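Local coordinates for protein PfVFT1 (Plasmodium falciparum, PDB 5JKQ) that has the bi-lobed architecture of a Venus flytrap solute-binding protein and probably binds a small ligand between its two lobes, at residues K14-I19 with D67-I72; V106-W111 with I125-N130; A23-I28 with L53-D58; T147-L152 with H276-K281. The protein carries 3 engineered substitutions. One frame throughout, in Å; residues are numbered along the deposited sequence.

Contact 1 of 4, residues K14-I19 with D67-I72; sequences KRLIDI and DVLSEI
Arg15 grips the Asp67 carboxylate side-on, its NE 2.8 Å from Asp67 OD2 and its NH2 2.9 Å from Asp67 OD1. The two flat groups are nearly coplanar, 12° apart, giving a bidentate salt bridge with both oxygens close to the guanidinium plane. OD1 takes a second bond from above the carboxylate plane, where Ser70 N lies 3.1 Å from Asp67 OD1. OD2 is wetted as well: one water donates to it while accepting from Arg15 N, and a second, more weakly bound to it, accepts from the backbone N of Leu69. Asp67 is thus the N-cap of helix 68-75, its CG held between the backbone N and carbonyl carbon (chi1 65°), and the same carboxylate joins that helix to helix 14-29, the segments 14-19 and 68-72 running at 72°. Arg15 NH1 is satisfied by the carbonyls of Asn60 and Lys62, and Ser70 OG bonds to Ile65 O. Leu69 CD2 covers the centre of one guanidinium face, 3.7 Å from Arg15 CZ. Beyond the polar group, the methyls of Leu16 divide: CD2 meets Val68 CG1 at 3.7 Å, whereas CD1 reaches Ile72 CD1 at 3.9 Å, these two side chains crossing at about a right angle. Ile19 CG2 approaches Leu69 CD1 at 4.1 Å, and helix 102-118 covers Leu16 and Ile19 through Trp111 and Ile114.

Contact 2 of 4, residues V106-W111 with I125-N130; sequences VMYIIW and INIAYN. Engineered in segment 125-130: Ala128 (natural residue Thr).
Ile127 O accepts a 3.0 Å hydrogen bond from a water that is also linked, weakly, to Tyr108 OH; the main partner of that hydroxyl is Pro99 O. Apart from this water the contact is largely apolar. It belongs to a beta-alpha-beta unit: helix 102-118 connects the parallel neighbours 77-83 and 126-132 and packs on the second, roughly antiparallel to it (148° between the short segments). Ile127 is the middle one of the three residues of 125-130 that touch the helix. Its CD1 reaches Tyr108 CD1 at 4.1 Å and Trp111 CB at 4.0 Å, so it sits between two residues nearly one helical turn apart, while its CG2 comes up to Tyr108 CE1. Just before the strand, Ile125 CD1 touches the edge of the indole, 4.1 Å from Trp111 CE3. Farther along, Tyr129 meets the helix through its ring edge at CE2, 4.2 Å from Tyr108 CE1, and through its hydroxyl. That hydroxyl, hydrogen-bonded to Asp148, comes against the selenomethionine Met107. With CG anti to the backbone N (chi1 -175°), Met107 CG lies 3.7 Å from Tyr129 OH, and Met107 CB is closer still to Tyr129 OH, at 3.4 Å.

Contact 3 of 4, residues A23-I28 with L53-D58; sequences AVKELI and LPNLAD. Engineered in segment 53-58: Ala57 (natural residue Ser).
Lys25 NZ donates two hydrogen bonds to the 53-58 segment, one to Asn55 OD1 at 2.7 Å and one to Leu53 O at 2.9 Å. These bonds tie the long loop between strand 45-46 and helix 68-75 onto the flank of helix 14-29, a helix-to-loop attachment at the outside of one lobe. Both acceptors are approached obliquely: the ammonium nitrogen stands 37° above the plane of the Leu53 carbonyl and is tilted by a similar amount from that of the Asn55 amide. Two oxygens close to NZ would be expected to favour the charged ammonium. Lys25 gets there fully extended, with CG anti to the backbone N (chi1 -180°) and each later torsion also near anti. Asn55 has its CB directed away from the helix, yet its amide bends back to offer OD1 to the lysine. The outer methylenes of Lys25 also make contact: CD passes 3.4 Å from Pro54 O and packs on the side chain of Leu53, with Lys25 CD 3.8 Å from Leu53 CB. Leu56 stands within the turn closed by Asp58 N bonding to Asn55 O, and its CB points toward the helix. There Leu56 spreads over Glu26 and the backbone of Ala23, and it is enclosed further by Ile19, Ala22 and His117. Leu56 CD2 lies against the Glu26 carboxylate, 3.7 Å from Glu26 OE1 and 3.8 Å from Glu26 OE2, while Leu56 CD1 comes to 4.4 Å from Ala23 N.

Contact 4 of 4, residues T147-L152 with H276-K281; sequences TDNYFL and HSAYFK
His276 ND1 donates to Tyr150 O in a short bond of 2.6 Å, bent at the hydrogen (140°) and arriving from above the carbonyl plane. The next residue continues the join: Ser277 N meets Phe151 O at 2.9 Å nearly along the C=O axis, and Leu152 and His276 form a single beta bridge. Leu152 lies alongside the imidazole, pointing the same way, with its CD2 3.8 Å from His276 CE1. Tyr279 bonds at both ends. Its hydroxyl donates to Leu152 O at 2.9 Å, on a lone pair in the carbonyl plane, and its backbone N donates to Thr147 OG1 at 2.8 Å. Thr147 OG1 takes the crowded position between the backbone N and carbonyl carbon (chi1 69°), and it donates a hydrogen bond to Asp148 O. Thr147 N returns a weak bond to Tyr279 O, so the two residues are linked in both directions. Between these ends, Ala278 CB packs 3.6 Å from Asn149 OD1, an oxygen held by Tyr20 OH. A second shell fixes the loop. Asp148 OD1 accepts from Tyr150 N in an Asx turn, and OD2 of the same carboxylate bonds to Tyr94 and Tyr129; the other imidazole nitrogen, His276 NE2, pairs with His177. The loop after strand 146-147 is thereby fastened to the last part of long strand 265-281, near the middle of the molecule. This strand also pairs with strands 168-170 and 175-184, consistent with the strands that link the lobes of a Venus flytrap fold.

Contacts 1, 2 and 4 are buried; contact 3 is only partly so, with the exposed Asn55 on its outer side. Helix 14-29 serves contacts 1 and 3, offering a charged arginine to a helix N-cap at its start and a lysine to loop oxygens further on. Helix 102-118 carries contact 2 and packs against both: Trp111 CH2 reaches Leu16 CD1 at 3.6 Å, and Ile110 meets Leu27. Contact 2 relies mostly on apolar side chains, whereas contact 4, nearest the chain's centre, depends on backbone, hydroxyl and imidazole hydrogen bonds. The end of Met107 joins contacts 2 and 4, packing on Thr147 and Asn149. Contacts 3 and 4 do not touch.

Contact 1 of 4, residues K14-I19 with D67-I72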
# COMPACT_ATOMS: atom_id res chain seq x y z
N LYS A 14 -8.71 13.46 -12.05
CA LYS A 14 -7.41 13.49 -12.72
C LYS A 14 -6.46 14.49 -12.06
O LYS A 14 -5.33 14.14 -11.72
CB LYS A 14 -7.56 13.83 -14.20
CG LYS A 14 -6.32 13.51 -15.02
CD LYS A 14 -6.00 14.62 -16.01
CE LYS A 14 -4.77 14.31 -16.84
NZ LYS A 14 -3.54 14.19 -16.01
N ARG A 15 -6.91 15.72 -11.90
CA ARG A 15 -6.08 16.76 -11.30
C ARG A 15 -5.81 16.47 -9.83
O ARG A 15 -4.75 16.80 -9.31
CB ARG A 15 -6.75 18.13 -11.46
CG ARG A 15 -5.85 19.30 -11.11
CD ARG A 15 -6.39 20.59 -11.70
NE ARG A 15 -7.74 20.90 -11.21
CZ ARG A 15 -8.08 21.99 -10.53
NH1 ARG A 15 -7.18 22.93 -10.23
NH2 ARG A 15 -9.33 22.15 -10.14
N LEU A 16 -6.78 15.84 -9.16
CA LEU A 16 -6.60 15.42 -7.78
C LEU A 16 -5.48 14.39 -7.67
O LEU A 16 -4.66 14.45 -6.75
CB LEU A 16 -7.91 14.85 -7.22
CG LEU A 16 -7.85 14.08 -5.90
CD1 LEU A 16 -7.34 14.96 -4.76
CD2 LEU A 16 -9.22 13.49 -5.56
N ILE A 17 -5.44 13.46 -8.61
CA ILE A 17 -4.41 12.43 -8.63
C ILE A 17 -3.04 13.04 -8.94
O ILE A 17 -2.03 12.63 -8.36
CB ILE A 17 -4.74 11.33 -9.68
CG1 ILE A 17 -5.97 10.55 -9.24
CG2 ILE A 17 -3.57 10.35 -9.85
CD1 ILE A 17 -6.66 9.82 -10.36
N ASP A 18 -3.01 14.01 -9.84
CA ASP A 18 -1.75 14.61 -10.27
C ASP A 18 -1.11 15.46 -9.17
O ASP A 18 0.08 15.34 -8.91
CB ASP A 18 -1.96 15.46 -11.52
CG ASP A 18 -2.40 14.64 -12.72
OD1 ASP A 18 -2.06 13.43 -12.77
OD2 ASP A 18 -3.07 15.19 -13.61
N ILE A 19 -1.90 16.31 -8.53
CA ILE A 19 -1.38 17.15 -7.46
C ILE A 19 -1.00 16.27 -6.27
O ILE A 19 -0.07 16.57 -5.53
CB ILE A 19 -2.39 18.23 -7.03
CG1 ILE A 19 -1.68 19.33 -6.24
CG2 ILE A 19 -3.55 17.63 -6.24
CD1 ILE A 19 -2.42 20.65 -6.22
N ASP A 67 -14.08 19.78 -11.55
CA ASP A 67 -13.56 18.49 -11.11
C ASP A 67 -13.62 18.36 -9.59
O ASP A 67 -14.11 19.26 -8.90
CB ASP A 67 -12.12 18.29 -11.61
CG ASP A 67 -11.14 19.29 -11.01
OD1 ASP A 67 -11.58 20.30 -10.41
OD2 ASP A 67 -9.92 19.07 -11.15
N VAL A 68 -13.13 17.24 -9.07
CA VAL A 68 -13.17 16.97 -7.64
C VAL A 68 -12.29 17.95 -6.85
O VAL A 68 -12.66 18.38 -5.77
CB VAL A 68 -12.72 15.51 -7.34
CG1 VAL A 68 -12.45 15.29 -5.85
CG2 VAL A 68 -13.76 14.53 -7.85
N LEU A 69 -11.13 18.30 -7.41
CA LEU A 69 -10.20 19.15 -6.69
C LEU A 69 -10.81 20.53 -6.43
O LEU A 69 -10.60 21.12 -5.38
CB LEU A 69 -8.88 19.30 -7.45
CG LEU A 69 -7.76 19.99 -6.65
CD1 LEU A 69 -7.31 19.11 -5.50
CD2 LEU A 69 -6.59 20.34 -7.54
N SER A 70 -11.58 21.03 -7.39
CA SER A 70 -12.24 22.32 -7.24
C SER A 70 -13.24 22.30 -6.09
O SER A 70 -13.44 23.31 -5.41
CB SER A 70 -12.94 22.72 -8.54
OG SER A 70 -12.01 23.16 -9.50
N GLU A 71 -13.87 21.15 -5.86
CA GLU A 71 -14.78 21.00 -4.73
C GLU A 71 -13.99 21.05 -3.42
O GLU A 71 -14.38 21.74 -2.47
CB GLU A 71 -15.56 19.69 -4.82
CG GLU A 71 -16.40 19.55 -6.08
CD GLU A 71 -17.13 18.22 -6.15
OE1 GLU A 71 -17.09 17.46 -5.16
OE2 GLU A 71 -17.75 17.94 -7.20
N ILE A 72 -12.88 20.33 -3.39
CA ILE A 72 -12.00 20.30 -2.22
C ILE A 72 -11.50 21.70 -1.91
O ILE A 72 -11.45 22.11 -0.74
CB ILE A 72 -10.81 19.34 -2.45
CG1 ILE A 72 -11.30 17.90 -2.52
CG2 ILE A 72 -9.76 19.47 -1.34
CD1 ILE A 72 -10.33 16.96 -3.21
O HOH W 1 -9.30 16.84 -12.87
O HOH W 2 -9.64 16.65 -9.67

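Contact 2 of 4, residues V106-W111 with I125-N130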
# COMPACT_ATOMS: atom_id res chain seq x y z
N VAL A 106 1.22 10.08 7.04
CA VAL A 106 1.56 10.17 5.62
C VAL A 106 0.52 11.01 4.89
O VAL A 106 0.87 11.88 4.09
CB VAL A 106 1.65 8.76 4.97
CG1 VAL A 106 1.68 8.85 3.44
CG2 VAL A 106 2.87 8.02 5.48
N MSE A 107 -0.76 10.74 5.15
CA MSE A 107 -1.83 11.45 4.47
C MSE A 107 -1.85 12.92 4.88
O MSE A 107 -2.19 13.78 4.07
CB MSE A 107 -3.18 10.80 4.76
CG MSE A 107 -4.34 11.40 3.96
SE MSE A 107 -4.14 11.17 2.03
CE MSE A 107 -4.96 9.41 1.88
N TYR A 108 -1.49 13.19 6.13
CA TYR A 108 -1.46 14.56 6.63
C TYR A 108 -0.40 15.39 5.91
O TYR A 108 -0.69 16.50 5.45
CB TYR A 108 -1.19 14.58 8.14
CG TYR A 108 -2.29 13.98 8.99
CD1 TYR A 108 -3.63 14.10 8.63
CD2 TYR A 108 -1.99 13.29 10.15
CE1 TYR A 108 -4.63 13.55 9.40
CE2 TYR A 108 -2.99 12.73 10.93
CZ TYR A 108 -4.31 12.87 10.55
OH TYR A 108 -5.30 12.32 11.32
N ILE A 109 0.82 14.88 5.82
CA ILE A 109 1.90 15.64 5.21
C ILE A 109 1.69 15.81 3.70
O ILE A 109 2.14 16.79 3.12
CB ILE A 109 3.28 15.00 5.48
CG1 ILE A 109 3.33 13.57 4.95
CG2 ILE A 109 3.60 15.06 6.97
CD1 ILE A 109 4.70 12.94 5.00
N ILE A 110 1.00 14.86 3.08
CA ILE A 110 0.70 14.97 1.66
C ILE A 110 -0.22 16.17 1.43
O ILE A 110 0.02 16.97 0.53
CB ILE A 110 0.04 13.68 1.10
CG1 ILE A 110 1.12 12.61 0.90
CG2 ILE A 110 -0.67 13.94 -0.23
CD1 ILE A 110 0.58 11.23 0.54
N TRP A 111 -1.25 16.30 2.26
CA TRP A 111 -2.22 17.37 2.11
C TRP A 111 -1.73 18.68 2.72
O TRP A 111 -2.19 19.76 2.34
CB TRP A 111 -3.56 16.97 2.71
CG TRP A 111 -4.35 16.12 1.77
CD1 TRP A 111 -4.53 14.77 1.83
CD2 TRP A 111 -5.03 16.56 0.59
NE1 TRP A 111 -5.29 14.34 0.77
CE2 TRP A 111 -5.61 15.42 -0.01
CE3 TRP A 111 -5.21 17.81 -0.02
CZ2 TRP A 111 -6.37 15.50 -1.18
CZ3 TRP A 111 -5.96 17.88 -1.18
CH2 TRP A 111 -6.53 16.73 -1.75
N ILE A 125 -6.23 23.20 4.06
CA ILE A 125 -7.22 22.18 3.75
C ILE A 125 -7.34 21.20 4.91
O ILE A 125 -6.35 20.62 5.36
CB ILE A 125 -6.85 21.43 2.45
CG1 ILE A 125 -6.75 22.41 1.29
CG2 ILE A 125 -7.90 20.37 2.13
CD1 ILE A 125 -6.10 21.84 0.05
N ASN A 126 -8.57 21.02 5.39
CA ASN A 126 -8.84 20.10 6.48
C ASN A 126 -8.98 18.67 5.97
O ASN A 126 -9.55 18.44 4.91
CB ASN A 126 -10.11 20.53 7.23
CG ASN A 126 -10.40 19.65 8.43
OD1 ASN A 126 -9.78 19.79 9.49
ND2 ASN A 126 -11.35 18.73 8.27
N ILE A 127 -8.43 17.72 6.72
CA ILE A 127 -8.58 16.30 6.42
C ILE A 127 -9.71 15.72 7.25
O ILE A 127 -9.64 15.71 8.48
CB ILE A 127 -7.27 15.52 6.68
CG1 ILE A 127 -6.16 15.99 5.74
CG2 ILE A 127 -7.47 14.03 6.50
CD1 ILE A 127 -5.25 17.04 6.33
N ALA A 128 -10.75 15.24 6.58
CA ALA A 128 -11.89 14.61 7.24
C ALA A 128 -11.91 13.11 6.95
O ALA A 128 -12.20 12.69 5.83
CB ALA A 128 -13.19 15.25 6.79
N TYR A 129 -11.59 12.31 7.96
CA TYR A 129 -11.61 10.86 7.82
C TYR A 129 -13.01 10.29 8.07
O TYR A 129 -13.64 10.59 9.08
CB TYR A 129 -10.62 10.21 8.79
CG TYR A 129 -9.27 9.91 8.18
CD1 TYR A 129 -9.08 8.78 7.40
CD2 TYR A 129 -8.19 10.75 8.39
CE1 TYR A 129 -7.86 8.49 6.84
CE2 TYR A 129 -6.96 10.47 7.83
CZ TYR A 129 -6.80 9.34 7.06
OH TYR A 129 -5.57 9.06 6.50
N ASN A 130 -13.48 9.49 7.12
CA ASN A 130 -14.72 8.72 7.29
C ASN A 130 -14.41 7.23 7.21
O ASN A 130 -13.63 6.80 6.36
CB ASN A 130 -15.75 9.11 6.23
CG ASN A 130 -16.24 10.53 6.39
OD1 ASN A 130 -15.53 11.39 6.91
ND2 ASN A 130 -17.46 10.79 5.93
O HOH W 3 -7.80 14.17 10.20

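Contact 3 of 4, residues A23-I28 with L53-D58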
# COMPACT_ATOMS: atom_id res chain seq x y z
N ALA A 23 2.73 16.10 -4.85
CA ALA A 23 3.05 16.33 -3.45
C ALA A 23 3.99 15.24 -2.94
O ALA A 23 4.97 15.54 -2.25
CB ALA A 23 1.78 16.37 -2.63
N VAL A 24 3.69 14.00 -3.28
CA VAL A 24 4.54 12.87 -2.92
C VAL A 24 5.95 13.08 -3.45
O VAL A 24 6.94 12.84 -2.75
CB VAL A 24 3.97 11.54 -3.45
CG1 VAL A 24 4.95 10.39 -3.23
CG2 VAL A 24 2.64 11.23 -2.78
N LYS A 25 6.04 13.56 -4.70
CA LYS A 25 7.33 13.84 -5.32
C LYS A 25 8.10 14.86 -4.49
O LYS A 25 9.30 14.70 -4.24
CB LYS A 25 7.13 14.34 -6.75
CG LYS A 25 8.43 14.66 -7.48
CD LYS A 25 8.17 15.02 -8.93
CE LYS A 25 9.45 15.34 -9.67
NZ LYS A 25 9.21 15.59 -11.11
N GLU A 26 7.41 15.91 -4.06
CA GLU A 26 8.02 16.94 -3.24
C GLU A 26 8.43 16.39 -1.88
O GLU A 26 9.49 16.73 -1.35
CB GLU A 26 7.07 18.13 -3.07
CG GLU A 26 7.60 19.20 -2.14
CD GLU A 26 7.02 20.57 -2.43
OE1 GLU A 26 7.16 21.05 -3.58
OE2 GLU A 26 6.42 21.17 -1.51
N LEU A 27 7.59 15.53 -1.31
CA LEU A 27 7.86 14.93 -0.00
C LEU A 27 9.08 14.01 -0.05
O LEU A 27 9.71 13.75 0.97
CB LEU A 27 6.64 14.16 0.50
CG LEU A 27 5.49 15.01 1.05
CD1 LEU A 27 4.29 14.14 1.36
CD2 LEU A 27 5.92 15.78 2.30
N ILE A 28 9.40 13.52 -1.25
CA ILE A 28 10.57 12.69 -1.45
C ILE A 28 11.80 13.57 -1.65
O ILE A 28 12.90 13.22 -1.22
CB ILE A 28 10.37 11.74 -2.66
CG1 ILE A 28 9.36 10.66 -2.30
CG2 ILE A 28 11.69 11.09 -3.08
CD1 ILE A 28 8.82 9.89 -3.47
N LEU A 53 7.04 11.93 -12.49
CA LEU A 53 5.92 12.46 -11.72
C LEU A 53 5.79 13.96 -11.94
O LEU A 53 6.77 14.63 -12.25
CB LEU A 53 6.09 12.15 -10.23
CG LEU A 53 5.56 10.79 -9.76
CD1 LEU A 53 6.20 9.66 -10.55
CD2 LEU A 53 5.80 10.62 -8.27
N PRO A 54 4.57 14.50 -11.79
CA PRO A 54 4.36 15.93 -12.02
C PRO A 54 5.06 16.80 -10.98
O PRO A 54 5.19 16.38 -9.83
CB PRO A 54 2.84 16.11 -11.93
CG PRO A 54 2.27 14.73 -11.95
CD PRO A 54 3.31 13.83 -11.39
N ASN A 55 5.50 17.99 -11.37
CA ASN A 55 6.05 18.96 -10.44
C ASN A 55 4.94 19.78 -9.81
O ASN A 55 4.14 20.39 -10.51
CB ASN A 55 7.05 19.88 -11.14
CG ASN A 55 8.24 19.13 -11.70
OD1 ASN A 55 8.77 18.21 -11.06
ND2 ASN A 55 8.67 19.51 -12.89
N LEU A 56 4.90 19.80 -8.48
CA LEU A 56 3.84 20.48 -7.75
C LEU A 56 3.72 21.94 -8.18
O LEU A 56 2.62 22.48 -8.28
CB LEU A 56 4.10 20.40 -6.24
CG LEU A 56 3.03 21.01 -5.33
CD1 LEU A 56 1.69 20.30 -5.51
CD2 LEU A 56 3.48 20.96 -3.87
N ALA A 57 4.86 22.58 -8.44
CA ALA A 57 4.90 23.98 -8.82
C ALA A 57 4.10 24.26 -10.09
O ALA A 57 3.51 25.33 -10.24
CB ALA A 57 6.34 24.44 -8.99
N ASP A 58 4.08 23.29 -11.01
CA ASP A 58 3.43 23.47 -12.30
C ASP A 58 1.91 23.30 -12.24
O ASP A 58 1.18 23.90 -13.03
CB ASP A 58 4.00 22.49 -13.33
CG ASP A 58 5.48 22.68 -13.55
OD1 ASP A 58 5.99 23.78 -13.26
OD2 ASP A 58 6.13 21.73 -14.04

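Contact 4 of 4, residues T147-L152 with H276-K281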
# COMPACT_ATOMS: atom_id res chain seq x y z
N THR A 147 -9.46 7.07 -0.90
CA THR A 147 -9.15 6.06 0.10
C THR A 147 -7.86 6.47 0.79
O THR A 147 -7.12 7.32 0.28
CB THR A 147 -8.99 4.66 -0.51
OG1 THR A 147 -7.80 4.61 -1.31
CG2 THR A 147 -10.19 4.29 -1.37
N ASP A 148 -7.58 5.87 1.94
CA ASP A 148 -6.30 6.04 2.60
C ASP A 148 -5.21 5.46 1.70
O ASP A 148 -5.50 4.71 0.76
CB ASP A 148 -6.30 5.37 3.97
CG ASP A 148 -5.15 5.82 4.85
OD1 ASP A 148 -3.99 5.46 4.55
OD2 ASP A 148 -5.41 6.53 5.85
N ASN A 149 -3.95 5.79 1.98
CA ASN A 149 -2.84 5.32 1.15
C ASN A 149 -2.41 3.88 1.44
O ASN A 149 -1.68 3.29 0.65
CB ASN A 149 -1.62 6.24 1.31
CG ASN A 149 -1.92 7.67 0.92
OD1 ASN A 149 -2.11 7.98 -0.25
ND2 ASN A 149 -1.93 8.56 1.91
N TYR A 150 -2.84 3.33 2.57
CA TYR A 150 -2.31 2.04 3.02
C TYR A 150 -2.85 0.86 2.21
O TYR A 150 -2.27 -0.22 2.25
CB TYR A 150 -2.59 1.82 4.52
CG TYR A 150 -4.05 1.69 4.93
CD1 TYR A 150 -4.81 0.59 4.54
CD2 TYR A 150 -4.64 2.64 5.75
CE1 TYR A 150 -6.14 0.47 4.93
CE2 TYR A 150 -5.96 2.52 6.15
CZ TYR A 150 -6.70 1.43 5.73
OH TYR A 150 -8.01 1.31 6.13
N PHE A 151 -3.93 1.08 1.48
CA PHE A 151 -4.57 0.01 0.73
C PHE A 151 -3.61 -0.64 -0.26
O PHE A 151 -2.79 0.04 -0.88
CB PHE A 151 -5.80 0.53 -0.01
CG PHE A 151 -6.97 0.78 0.88
CD1 PHE A 151 -7.85 -0.25 1.19
CD2 PHE A 151 -7.19 2.03 1.44
CE1 PHE A 151 -8.93 -0.03 2.02
CE2 PHE A 151 -8.27 2.25 2.27
CZ PHE A 151 -9.14 1.22 2.56
N LEU A 152 -3.70 -1.96 -0.38
CA LEU A 152 -2.83 -2.71 -1.27
C LEU A 152 -3.03 -2.31 -2.73
O LEU A 152 -4.14 -1.96 -3.14
CB LEU A 152 -3.07 -4.21 -1.11
CG LEU A 152 -2.86 -4.79 0.29
CD1 LEU A 152 -3.15 -6.28 0.29
CD2 LEU A 152 -1.46 -4.51 0.81
N HIS A 276 1.57 -0.09 -1.88
CA HIS A 276 0.41 0.57 -1.29
C HIS A 276 0.04 1.79 -2.11
O HIS A 276 0.91 2.56 -2.51
CB HIS A 276 0.68 0.98 0.16
CG HIS A 276 1.08 -0.16 1.05
ND1 HIS A 276 0.16 -1.01 1.62
CD2 HIS A 276 2.30 -0.58 1.47
CE1 HIS A 276 0.79 -1.91 2.35
NE2 HIS A 276 2.09 -1.67 2.28
N SER A 277 -1.26 1.98 -2.36
CA SER A 277 -1.72 3.12 -3.15
C SER A 277 -3.10 3.60 -2.72
O SER A 277 -3.85 2.88 -2.06
CB SER A 277 -1.74 2.75 -4.64
OG SER A 277 -2.49 1.58 -4.86
N ALA A 278 -3.42 4.84 -3.10
CA ALA A 278 -4.75 5.40 -2.88
C ALA A 278 -5.61 5.14 -4.11
O ALA A 278 -5.09 4.99 -5.22
CB ALA A 278 -4.66 6.89 -2.59
N TYR A 279 -6.92 5.08 -3.91
CA TYR A 279 -7.86 4.83 -5.01
C TYR A 279 -8.83 5.99 -5.18
O TYR A 279 -9.22 6.64 -4.21
CB TYR A 279 -8.61 3.51 -4.77
CG TYR A 279 -7.74 2.29 -4.98
CD1 TYR A 279 -6.95 1.78 -3.96
CD2 TYR A 279 -7.69 1.66 -6.22
CE1 TYR A 279 -6.15 0.67 -4.16
CE2 TYR A 279 -6.90 0.55 -6.42
CZ TYR A 279 -6.13 0.06 -5.39
OH TYR A 279 -5.33 -1.05 -5.60
N PHE A 280 -9.21 6.23 -6.43
CA PHE A 280 -10.06 7.36 -6.80
C PHE A 280 -11.18 6.91 -7.72
O PHE A 280 -11.15 5.81 -8.26
CB PHE A 280 -9.23 8.45 -7.49
CG PHE A 280 -7.96 8.81 -6.76
CD1 PHE A 280 -6.85 7.98 -6.82
CD2 PHE A 280 -7.87 9.99 -6.03
CE1 PHE A 280 -5.68 8.32 -6.15
CE2 PHE A 280 -6.71 10.33 -5.37
CZ PHE A 280 -5.61 9.49 -5.43
N LYS A 281 -12.18 7.78 -7.91
CA LYS A 281 -13.26 7.53 -8.86
C LYS A 281 -12.93 8.23 -10.18
O LYS A 281 -12.93 9.46 -10.25
CB LYS A 281 -14.59 8.03 -8.30
CG LYS A 281 -15.80 7.52 -9.06
CD LYS A 281 -17.09 8.09 -8.49
CE LYS A 281 -18.31 7.37 -9.03
NZ LYS A 281 -18.39 7.39 -10.51